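Local structure of inactive Zymogen C11 Protease (6MZO) at residues E169-R175 with L350-D355; H154-F160 with G176-I182; S87-L93 with F140-L146. The protein is the inactive zymogen of a clostripain-like (C11, clan CD) cysteine protease, which once activated probably cleaves peptide bonds. One frame throughout, in Å; residues are numbered along the deposited sequence.

Contact 1: E169-R175 with L350-D355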
loop_
_atom_site.group_PDB
_atom_site.type_symbol
_atom_site.label_atom_id
_atom_site.label_comp_id
_atom_site.label_asym_id
_atom_site.label_seq_id
_atom_site.Cartn_x
_atom_site.Cartn_y
_atom_site.Cartn_z
ATOM N N GLU A 169 -10.847 0.942 1.626
ATOM C CA GLU A 169 -11.216 -0.057 0.656
ATOM C C GLU A 169 -10.152 -1.125 0.447
ATOM O O GLU A 169 -10.487 -2.325 0.291
ATOM C CB GLU A 169 -11.502 0.589 -0.694
ATOM C CG GLU A 169 -12.696 1.603 -0.721
ATOM C CD GLU A 169 -12.278 3.039 -0.323
ATOM O OE1 GLU A 169 -11.199 3.244 0.229
ATOM O OE2 GLU A 169 -13.115 3.915 -0.580
ATOM N N VAL A 170 -8.914 -0.673 0.409
ATOM C CA VAL A 170 -7.769 -1.615 0.305
ATOM C C VAL A 170 -7.547 -2.374 1.588
ATOM O O VAL A 170 -7.312 -3.633 1.604
ATOM C CB VAL A 170 -6.465 -0.829 -0.126
ATOM C CG1 VAL A 170 -5.183 -1.678 0.122
ATOM C CG2 VAL A 170 -6.617 -0.317 -1.546
ATOM N N ALA A 171 -7.524 -1.660 2.722
ATOM C CA ALA A 171 -7.293 -2.407 3.972
ATOM C C ALA A 171 -8.393 -3.498 4.136
ATOM O O ALA A 171 -8.127 -4.653 4.635
ATOM C CB ALA A 171 -7.307 -1.446 5.159
ATOM N N TYR A 172 -9.616 -3.178 3.711
ATOM C CA TYR A 172 -10.685 -4.147 3.865
ATOM C C TYR A 172 -10.485 -5.315 2.895
ATOM O O TYR A 172 -10.640 -6.519 3.272
ATOM C CB TYR A 172 -12.051 -3.495 3.605
ATOM C CG TYR A 172 -13.223 -4.364 3.948
ATOM C CD1 TYR A 172 -13.500 -4.681 5.272
ATOM C CD2 TYR A 172 -14.123 -4.757 2.978
ATOM C CE1 TYR A 172 -14.652 -5.422 5.594
ATOM C CE2 TYR A 172 -15.299 -5.564 3.280
ATOM C CZ TYR A 172 -15.523 -5.825 4.623
ATOM O OH TYR A 172 -16.632 -6.553 4.884
ATOM N N ALA A 173 -10.127 -4.987 1.661
ATOM C CA ALA A 173 -10.005 -6.059 0.613
ATOM C C ALA A 173 -8.920 -7.065 0.975
ATOM O O ALA A 173 -9.071 -8.269 0.601
ATOM C CB ALA A 173 -9.689 -5.457 -0.752
ATOM N N PHE A 174 -7.861 -6.588 1.609
ATOM C CA PHE A 174 -6.724 -7.486 1.920
ATOM C C PHE A 174 -6.746 -8.030 3.319
ATOM O O PHE A 174 -5.748 -8.649 3.742
ATOM C CB PHE A 174 -5.368 -6.785 1.644
ATOM C CG PHE A 174 -5.146 -6.545 0.160
ATOM C CD1 PHE A 174 -5.654 -5.382 -0.465
ATOM C CD2 PHE A 174 -4.516 -7.489 -0.616
ATOM C CE1 PHE A 174 -5.516 -5.178 -1.824
ATOM C CE2 PHE A 174 -4.371 -7.310 -1.985
ATOM C CZ PHE A 174 -4.893 -6.148 -2.601
ATOM N N ARG A 175 -7.842 -7.834 4.056
ATOM C CA ARG A 175 -7.850 -8.189 5.498
ATOM C C ARG A 175 -7.647 -9.679 5.737
ATOM O O ARG A 175 -7.179 -10.053 6.806
ATOM C CB ARG A 175 -9.169 -7.740 6.155
ATOM C CG ARG A 175 -10.398 -8.514 5.676
ATOM C CD ARG A 175 -11.649 -7.746 6.183
ATOM N NE ARG A 175 -12.863 -8.493 5.990
ATOM C CZ ARG A 175 -13.450 -8.695 4.804
ATOM N NH1 ARG A 175 -12.892 -8.180 3.727
ATOM N NH2 ARG A 175 -14.550 -9.433 4.662
ATOM N N LEU A 350 -16.518 -2.902 -5.596
ATOM C CA LEU A 350 -15.575 -3.181 -4.471
ATOM C C LEU A 350 -16.245 -3.847 -3.262
ATOM O O LEU A 350 -17.384 -3.535 -2.913
ATOM C CB LEU A 350 -14.940 -1.879 -3.995
ATOM C CG LEU A 350 -14.006 -1.255 -5.018
ATOM C CD1 LEU A 350 -13.491 0.024 -4.432
ATOM C CD2 LEU A 350 -12.868 -2.199 -5.298
ATOM N N GLU A 351 -15.525 -4.750 -2.594
ATOM C CA GLU A 351 -16.063 -5.400 -1.434
ATOM C C GLU A 351 -16.497 -4.426 -0.333
ATOM O O GLU A 351 -17.542 -4.629 0.307
ATOM C CB GLU A 351 -15.001 -6.358 -0.862
ATOM C CG GLU A 351 -15.518 -7.297 0.189
ATOM C CD GLU A 351 -14.426 -8.264 0.678
ATOM O OE1 GLU A 351 -13.284 -8.174 0.184
ATOM O OE2 GLU A 351 -14.735 -9.168 1.500
ATOM N N TRP A 352 -15.694 -3.390 -0.099
ATOM C CA TRP A 352 -16.068 -2.366 0.884
ATOM C C TRP A 352 -17.455 -1.762 0.562
ATOM O O TRP A 352 -18.308 -1.642 1.430
ATOM C CB TRP A 352 -14.993 -1.265 0.954
ATOM C CG TRP A 352 -15.366 -0.124 1.878
ATOM C CD1 TRP A 352 -15.954 1.040 1.504
ATOM C CD2 TRP A 352 -15.148 -0.060 3.298
ATOM N NE1 TRP A 352 -16.141 1.862 2.643
ATOM C CE2 TRP A 352 -15.637 1.205 3.743
ATOM C CE3 TRP A 352 -14.616 -0.948 4.225
ATOM C CZ2 TRP A 352 -15.616 1.590 5.093
ATOM C CZ3 TRP A 352 -14.542 -0.561 5.568
ATOM C CH2 TRP A 352 -15.071 0.686 5.985
ATOM N N TYR A 353 -17.687 -1.351 -0.666
ATOM C CA TYR A 353 -18.996 -0.829 -1.020
ATOM C C TYR A 353 -20.142 -1.812 -0.750
ATOM O O TYR A 353 -21.178 -1.438 -0.200
ATOM C CB TYR A 353 -19.011 -0.428 -2.491
ATOM C CG TYR A 353 -20.376 0.084 -2.913
ATOM C CD1 TYR A 353 -20.749 1.408 -2.637
ATOM C CD2 TYR A 353 -21.289 -0.743 -3.497
ATOM C CE1 TYR A 353 -22.010 1.872 -2.993
ATOM C CE2 TYR A 353 -22.576 -0.268 -3.867
ATOM C CZ TYR A 353 -22.901 1.038 -3.597
ATOM O OH TYR A 353 -24.184 1.471 -3.979
ATOM N N LYS A 354 -19.986 -3.063 -1.194
ATOM C CA LYS A 354 -21.007 -4.044 -1.005
ATOM C C LYS A 354 -21.341 -4.278 0.464
ATOM O O LYS A 354 -22.528 -4.388 0.835
ATOM C CB LYS A 354 -20.575 -5.359 -1.669
ATOM C CG LYS A 354 -20.370 -5.209 -3.178
ATOM C CD LYS A 354 -19.860 -6.538 -3.777
ATOM C CE LYS A 354 -19.477 -6.407 -5.261
ATOM N NZ LYS A 354 -18.833 -7.714 -5.698
ATOM N N ASP A 355 -20.311 -4.311 1.300
ATOM C CA ASP A 355 -20.521 -4.648 2.710
ATOM C C ASP A 355 -20.883 -3.446 3.583
ATOM O O ASP A 355 -21.523 -3.618 4.640
ATOM C CB ASP A 355 -19.314 -5.364 3.292
ATOM C CG ASP A 355 -19.084 -6.716 2.644
ATOM O OD1 ASP A 355 -19.982 -7.174 1.905
ATOM O OD2 ASP A 355 -18.035 -7.308 2.872
HETATM O O HOH W 1 -12.980 -3.192 -1.072
#
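Tyr172, Trp352 and Glu169 carry most of the 400 Å² buried where helix 169-173 meets helix 351-355. The two ring systems pack T-shaped: the edge of Trp352 is directed at the face of Tyr172, with the Tyr172 and six-membered Trp352 ring centroids 5.5 Å apart and planes at 82°, while Tyr172 CB lies 3.7 Å from Trp352 CE3. At the far end of the ring, Tyr172 OH donates to Asp355 OD2 at 2.6 Å. Glu169 packs through its aliphatic part, its CG 4.1 Å from Leu350 CD1 and 4.0 Å from Trp352 CD1; its carboxylate bonds to Tyr347 and to the backbone of Tyr334. A water joins Glu169 O (3.0 Å) to Trp352 N (2.9 Å), serving the first turn of the second helix. Beyond the rings, Arg175 NH1 forms a salt bridge with Glu351 OE2 at 3.1 Å. Short-segment axes 9.4 Å apart and crossing at 88° define a nearly orthogonal helix pair, in which the C-terminal helix 351-357 packs across the connecting helix of a beta-alpha-beta unit.

Contact 2: H154-F160 with G176-I182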
loop_
_atom_site.group_PDB
_atom_site.type_symbol
_atom_site.label_atom_id
_atom_site.label_comp_id
_atom_site.label_asym_id
_atom_site.label_seq_id
_atom_site.Cartn_x
_atom_site.Cartn_y
_atom_site.Cartn_z
ATOM N N HIS A 154 -1.125 -16.324 3.240
ATOM C CA HIS A 154 -1.221 -15.536 4.433
ATOM C C HIS A 154 0.107 -14.897 4.758
ATOM O O HIS A 154 1.099 -15.584 5.062
ATOM C CB HIS A 154 -1.669 -16.321 5.656
ATOM C CG HIS A 154 -2.076 -15.402 6.762
ATOM N ND1 HIS A 154 -3.332 -14.826 6.815
ATOM C CD2 HIS A 154 -1.363 -14.850 7.770
ATOM C CE1 HIS A 154 -3.387 -14.002 7.849
ATOM N NE2 HIS A 154 -2.212 -14.017 8.453
ATOM N N PHE A 155 0.108 -13.575 4.707
ATOM C CA PHE A 155 1.335 -12.870 5.002
ATOM C C PHE A 155 1.276 -12.223 6.352
ATOM O O PHE A 155 0.221 -11.794 6.774
ATOM C CB PHE A 155 1.536 -11.731 3.968
ATOM C CG PHE A 155 1.706 -12.250 2.588
ATOM C CD1 PHE A 155 2.909 -12.797 2.219
ATOM C CD2 PHE A 155 0.659 -12.192 1.678
ATOM C CE1 PHE A 155 3.113 -13.335 0.920
ATOM C CE2 PHE A 155 0.851 -12.699 0.409
ATOM C CZ PHE A 155 2.075 -13.279 0.032
ATOM N N ASP A 156 2.403 -12.123 7.024
ATOM C CA ASP A 156 2.383 -11.338 8.288
ATOM C C ASP A 156 2.159 -9.874 7.977
ATOM O O ASP A 156 1.542 -9.151 8.807
ATOM C CB ASP A 156 3.716 -11.506 9.041
ATOM C CG ASP A 156 3.828 -12.863 9.726
ATOM O OD1 ASP A 156 2.988 -13.754 9.525
ATOM O OD2 ASP A 156 4.757 -13.065 10.525
ATOM N N PHE A 157 2.726 -9.380 6.878
ATOM C CA PHE A 157 2.434 -8.022 6.441
ATOM C C PHE A 157 2.474 -7.909 4.929
ATOM O O PHE A 157 3.150 -8.716 4.246
ATOM C CB PHE A 157 3.446 -7.002 7.039
ATOM C CG PHE A 157 4.889 -7.188 6.538
ATOM C CD1 PHE A 157 5.355 -6.587 5.390
ATOM C CD2 PHE A 157 5.814 -8.015 7.230
ATOM C CE1 PHE A 157 6.644 -6.767 4.915
ATOM C CE2 PHE A 157 7.140 -8.190 6.721
ATOM C CZ PHE A 157 7.558 -7.580 5.592
ATOM N N ILE A 158 1.711 -6.918 4.409
ATOM C CA ILE A 158 1.975 -6.489 3.032
ATOM C C ILE A 158 2.333 -5.029 3.139
ATOM O O ILE A 158 1.582 -4.248 3.783
ATOM C CB ILE A 158 0.764 -6.653 2.057
ATOM C CG1 ILE A 158 0.376 -8.136 1.915
ATOM C CG2 ILE A 158 1.114 -6.003 0.709
ATOM C CD1 ILE A 158 -1.054 -8.357 1.223
ATOM N N LEU A 159 3.490 -4.676 2.577
ATOM C CA LEU A 159 3.953 -3.274 2.531
ATOM C C LEU A 159 3.710 -2.781 1.115
ATOM O O LEU A 159 4.298 -3.298 0.168
ATOM C CB LEU A 159 5.432 -3.223 2.906
ATOM C CG LEU A 159 6.104 -1.848 3.057
ATOM C CD1 LEU A 159 7.562 -2.051 3.575
ATOM C CD2 LEU A 159 6.212 -1.077 1.790
ATOM N N PHE A 160 2.787 -1.812 0.991
ATOM C CA PHE A 160 2.528 -1.239 -0.352
ATOM C C PHE A 160 3.415 -0.032 -0.561
ATOM O O PHE A 160 3.150 1.043 0.001
ATOM C CB PHE A 160 1.052 -0.832 -0.465
ATOM C CG PHE A 160 0.093 -1.987 -0.566
ATOM C CD1 PHE A 160 0.039 -2.754 -1.726
ATOM C CD2 PHE A 160 -0.784 -2.267 0.488
ATOM C CE1 PHE A 160 -0.851 -3.794 -1.838
ATOM C CE2 PHE A 160 -1.715 -3.341 0.356
ATOM C CZ PHE A 160 -1.721 -4.070 -0.810
ATOM N N GLY A 176 -8.051 -10.478 4.771
ATOM C CA GLY A 176 -7.947 -11.922 4.913
ATOM C C GLY A 176 -6.598 -12.520 4.580
ATOM O O GLY A 176 -6.351 -13.688 5.021
ATOM N N CYS A 177 -5.715 -11.806 3.859
ATOM C CA CYS A 177 -4.461 -12.442 3.477
ATOM C C CYS A 177 -3.216 -11.813 4.097
ATOM O O CYS A 177 -2.093 -12.241 3.791
ATOM C CB CYS A 177 -4.311 -12.470 1.968
ATOM S SG CYS A 177 -4.164 -10.821 1.324
ATOM N N ALA A 178 -3.413 -10.868 4.988
ATOM C CA ALA A 178 -2.318 -10.220 5.667
ATOM C C ALA A 178 -2.697 -9.770 7.051
ATOM O O ALA A 178 -3.707 -9.217 7.241
ATOM C CB ALA A 178 -1.837 -9.040 4.870
ATOM N N ASP A 179 -1.838 -9.997 8.020
ATOM C CA ASP A 179 -2.157 -9.565 9.349
ATOM C C ASP A 179 -2.128 -8.052 9.518
ATOM O O ASP A 179 -2.874 -7.513 10.262
ATOM C CB ASP A 179 -1.253 -10.222 10.378
ATOM C CG ASP A 179 -1.452 -11.718 10.459
ATOM O OD1 ASP A 179 -2.546 -12.200 10.263
ATOM O OD2 ASP A 179 -0.485 -12.400 10.704
ATOM N N TYR A 180 -1.211 -7.406 8.808
ATOM C CA TYR A 180 -1.031 -5.974 8.834
ATOM C C TYR A 180 -0.806 -5.453 7.422
ATOM O O TYR A 180 -0.226 -6.111 6.634
ATOM C CB TYR A 180 0.201 -5.597 9.681
ATOM C CG TYR A 180 0.006 -5.920 11.116
ATOM C CD1 TYR A 180 -0.631 -5.059 11.935
ATOM C CD2 TYR A 180 0.401 -7.113 11.620
ATOM C CE1 TYR A 180 -0.860 -5.376 13.246
ATOM C CE2 TYR A 180 0.175 -7.447 12.925
ATOM C CZ TYR A 180 -0.461 -6.579 13.734
ATOM O OH TYR A 180 -0.687 -6.916 15.032
ATOM N N ILE A 181 -1.264 -4.241 7.177
ATOM C CA ILE A 181 -1.064 -3.580 5.915
ATOM C C ILE A 181 -0.341 -2.267 6.214
ATOM O O ILE A 181 -0.747 -1.545 7.030
ATOM C CB ILE A 181 -2.397 -3.228 5.227
ATOM C CG1 ILE A 181 -3.227 -4.466 4.955
ATOM C CG2 ILE A 181 -2.157 -2.511 3.935
ATOM C CD1 ILE A 181 -2.581 -5.394 4.006
ATOM N N ILE A 182 0.719 -1.994 5.487
ATOM C CA ILE A 182 1.504 -0.791 5.655
ATOM C C ILE A 182 1.436 0.011 4.369
ATOM O O ILE A 182 1.680 -0.535 3.350
ATOM C CB ILE A 182 2.984 -1.129 5.937
ATOM C CG1 ILE A 182 3.095 -2.048 7.130
ATOM C CG2 ILE A 182 3.784 0.116 6.227
ATOM C CD1 ILE A 182 4.461 -2.620 7.337
#
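A beta-alpha-beta unit brings these segments together: strand 155-162, helix 168-173 and strand 178-183 follow one another, and the two strands pair in parallel; the axes of 157-160 and 180-182 approach to 4.8 Å, at 14°. The ladder begins with Phe155 N donating to Cys177 O at 2.7 Å and Asp179 N to Phe155 O at 3.0 Å, so Phe155 straddles Ala178. Both chains then turn a corner, at Asp156 and Asp179, where Tyr180 N to Asp156 O is a weak bond of 3.3 Å. Regular parallel pairing resumes with Ile158 N to Tyr180 O (3.1 Å) and Ile182 N to Ile158 O (3.0 Å), straddling Ile181, and continues with Phe160 N to Ile182 O (2.9 Å). The pair lies within the central mixed sheet of the clostripain-like fold, with helices on both faces. On one face Ile158 CD1 meets Ala178 CB at 3.8 Å and Ile158 CB meets Ile181 CD1 at 4.1 Å, against Phe174; on the other, Leu159 CG lies 4.3 Å from Ile182 CB, covered by helix 209-220. At the exposed end, His154 NE2 donates to Asp179 OD1 at 2.6 Å, whereas Asp156 OD2 forms a salt bridge with Arg13.

Contact 3: S87-L93 with F140-L146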
loop_
_atom_site.group_PDB
_atom_site.type_symbol
_atom_site.label_atom_id
_atom_site.label_comp_id
_atom_site.label_asym_id
_atom_site.label_seq_id
_atom_site.Cartn_x
_atom_site.Cartn_y
_atom_site.Cartn_z
ATOM N N SER A 87 5.086 -8.528 -15.891
ATOM C CA SER A 87 5.236 -8.388 -14.460
ATOM C C SER A 87 4.070 -7.626 -13.833
ATOM O O SER A 87 3.880 -7.707 -12.634
ATOM C CB SER A 87 6.553 -7.692 -14.130
ATOM O OG SER A 87 6.534 -6.344 -14.581
ATOM N N ALA A 88 3.259 -6.925 -14.621
ATOM C CA ALA A 88 2.123 -6.208 -14.010
ATOM C C ALA A 88 0.863 -7.083 -13.910
ATOM O O ALA A 88 -0.244 -6.606 -13.694
ATOM C CB ALA A 88 1.818 -4.925 -14.781
ATOM N N SER A 89 1.048 -8.373 -14.088
ATOM C CA SER A 89 -0.030 -9.332 -14.094
ATOM C C SER A 89 -0.095 -9.980 -12.727
ATOM O O SER A 89 0.952 -10.363 -12.172
ATOM C CB SER A 89 0.234 -10.388 -15.160
ATOM O OG SER A 89 -0.246 -11.666 -14.773
ATOM N N THR A 90 -1.288 -10.165 -12.184
ATOM C CA THR A 90 -1.349 -10.873 -10.901
ATOM C C THR A 90 -0.946 -12.365 -11.044
ATOM O O THR A 90 -0.423 -12.935 -10.067
ATOM C CB THR A 90 -2.755 -10.785 -10.295
ATOM O OG1 THR A 90 -3.682 -11.311 -11.237
ATOM C CG2 THR A 90 -3.129 -9.326 -10.004
ATOM N N GLU A 91 -1.148 -12.978 -12.219
ATOM C CA GLU A 91 -0.729 -14.366 -12.422
ATOM C C GLU A 91 0.780 -14.506 -12.260
ATOM O O GLU A 91 1.277 -15.483 -11.683
ATOM C CB GLU A 91 -1.156 -14.884 -13.809
ATOM C CG GLU A 91 -2.614 -15.203 -13.878
ATOM C CD GLU A 91 -2.988 -15.762 -15.234
ATOM O OE1 GLU A 91 -2.221 -16.598 -15.777
ATOM O OE2 GLU A 91 -4.027 -15.325 -15.767
ATOM N N THR A 92 1.510 -13.497 -12.718
ATOM C CA THR A 92 2.964 -13.501 -12.586
ATOM C C THR A 92 3.332 -13.366 -11.128
ATOM O O THR A 92 4.188 -14.083 -10.619
ATOM C CB THR A 92 3.609 -12.375 -13.418
ATOM O OG1 THR A 92 3.349 -12.601 -14.804
ATOM C CG2 THR A 92 5.114 -12.283 -13.112
ATOM N N LEU A 93 2.672 -12.430 -10.441
ATOM C CA LEU A 93 2.930 -12.252 -9.030
ATOM C C LEU A 93 2.723 -13.548 -8.260
ATOM O O LEU A 93 3.592 -13.929 -7.487
ATOM C CB LEU A 93 2.050 -11.106 -8.493
ATOM C CG LEU A 93 2.041 -10.906 -6.985
ATOM C CD1 LEU A 93 3.437 -10.652 -6.391
ATOM C CD2 LEU A 93 1.129 -9.717 -6.660
ATOM N N PHE A 140 -1.702 -3.099 -12.468
ATOM C CA PHE A 140 -1.227 -4.229 -11.663
ATOM C C PHE A 140 -1.907 -4.256 -10.301
ATOM O O PHE A 140 -2.118 -5.327 -9.714
ATOM C CB PHE A 140 0.309 -4.153 -11.509
ATOM C CG PHE A 140 0.880 -5.028 -10.420
ATOM C CD1 PHE A 140 0.678 -6.402 -10.428
ATOM C CD2 PHE A 140 1.668 -4.478 -9.429
ATOM C CE1 PHE A 140 1.216 -7.213 -9.445
ATOM C CE2 PHE A 140 2.198 -5.267 -8.411
ATOM C CZ PHE A 140 1.985 -6.656 -8.427
ATOM N N MET A 141 -2.277 -3.069 -9.819
ATOM C CA MET A 141 -2.700 -2.924 -8.432
ATOM C C MET A 141 -4.182 -2.612 -8.307
ATOM O O MET A 141 -4.635 -2.197 -7.238
ATOM C CB MET A 141 -1.852 -1.873 -7.711
ATOM C CG MET A 141 -0.558 -2.498 -7.218
ATOM S SD MET A 141 -0.061 -1.673 -5.753
ATOM C CE MET A 141 1.585 -2.337 -5.580
ATOM N N GLU A 142 -4.911 -2.863 -9.393
ATOM C CA GLU A 142 -6.375 -2.965 -9.380
ATOM C C GLU A 142 -6.836 -3.845 -8.229
ATOM O O GLU A 142 -6.506 -5.032 -8.144
ATOM C CB GLU A 142 -6.902 -3.533 -10.705
ATOM N N ILE A 143 -7.618 -3.247 -7.356
ATOM C CA ILE A 143 -7.856 -3.833 -6.059
ATOM C C ILE A 143 -8.561 -5.225 -6.137
ATOM O O ILE A 143 -8.066 -6.203 -5.554
ATOM C CB ILE A 143 -8.604 -2.774 -5.209
ATOM C CG1 ILE A 143 -9.176 -3.378 -3.937
ATOM C CG2 ILE A 143 -9.648 -2.027 -6.076
ATOM C CD1 ILE A 143 -9.779 -2.292 -2.967
ATOM N N ASN A 144 -9.631 -5.383 -6.949
ATOM C CA ASN A 144 -10.294 -6.699 -6.898
ATOM C C ASN A 144 -9.429 -7.875 -7.406
ATOM O O ASN A 144 -9.456 -8.951 -6.795
ATOM C CB ASN A 144 -11.603 -6.699 -7.651
ATOM C CG ASN A 144 -12.708 -5.918 -6.946
ATOM O OD1 ASN A 144 -12.484 -5.254 -5.966
ATOM N ND2 ASN A 144 -13.907 -5.955 -7.508
ATOM N N ASP A 145 -8.682 -7.682 -8.502
ATOM C CA ASP A 145 -7.892 -8.790 -9.054
ATOM C C ASP A 145 -6.739 -9.093 -8.125
ATOM O O ASP A 145 -6.445 -10.275 -7.855
ATOM C CB ASP A 145 -7.351 -8.465 -10.434
ATOM C CG ASP A 145 -8.428 -8.464 -11.475
ATOM O OD1 ASP A 145 -9.485 -9.094 -11.220
ATOM O OD2 ASP A 145 -8.221 -7.826 -12.533
ATOM N N LEU A 146 -6.105 -8.044 -7.607
ATOM C CA LEU A 146 -4.971 -8.272 -6.713
ATOM C C LEU A 146 -5.377 -8.988 -5.402
ATOM O O LEU A 146 -4.679 -9.900 -4.941
ATOM C CB LEU A 146 -4.235 -6.960 -6.406
ATOM C CG LEU A 146 -2.920 -7.047 -5.600
ATOM C CD1 LEU A 146 -1.896 -7.940 -6.284
ATOM C CD2 LEU A 146 -2.356 -5.681 -5.374
#
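Two helix starts, those of helix 90-103 and helix 143-150, meet here on one side of the central sheet of the alpha/beta clostripain-like fold. The contact is mainly apolar: 315 Å² is buried between the segments and no hydrogen bond crosses between them. Phe140 opens the second segment and gives the largest share, 105 Å². Phe140 CA lies 3.3 Å from Ala88 O in a CA-H...O contact, and its side chain begins against Ala88, Phe140 CB 3.7 Å from Ala88 CB. The ring packs against the turn that leads into helix 90-103: Ser87 O sits over one face, 4.1 Å from Phe140 CD1, and Leu93 CD2 reaches the ring edge, 3.6 Å from Phe140 CZ. Ser87 is itself anchored through its hydroxyl to Asp55, and its carbonyl accepts from Tyr18. Glu142 is the N-cap residue of the second helix, and Glu142 O accepts from Leu146 N at 3.1 Å, closing the first turn. The opposing helix is capped at Ser89, whose OG accepts from Thr92 N at 3.3 Å. Ile143 packs on helix 168-173, and Asn144 bonds to the backbone of Asp349. Asp145 faces back to the first segment in a loose contact, its O 4.1 Å and its CB 4.3 Å from Thr90 CG2. The same methyl, Thr90 CG2, also lies 3.9 Å from Leu146 CA. Leu146 completes the walk by bringing its CD1 to 3.5 Å from Leu93 CD2.

Overall arrangement
From the N terminus, contact 3 closes first, bridging 46 residues that include strand 109-115 and the unmodelled residues 132-138. Contact 2 opens only later, at strand 155-162, in series with it. Contact 1 opens at 169-175, before contact 2 closes at 176-182, and spans the 174 residues between its own segments before closing at 350-355; contacts 1 and 2 therefore cross. Their centres lie about 14 Å apart, and each is about 16 Å from that of contact 3. Phe174 touches Ile158 and Phe160 of contact 2 and Leu146 of contact 3, while Leu350 meets Ile143. Strands 155-162 and 178-183, helices 90-103, 143-150 and 168-173 over one sheet face, and C-terminal helix 351-357 are thus joined.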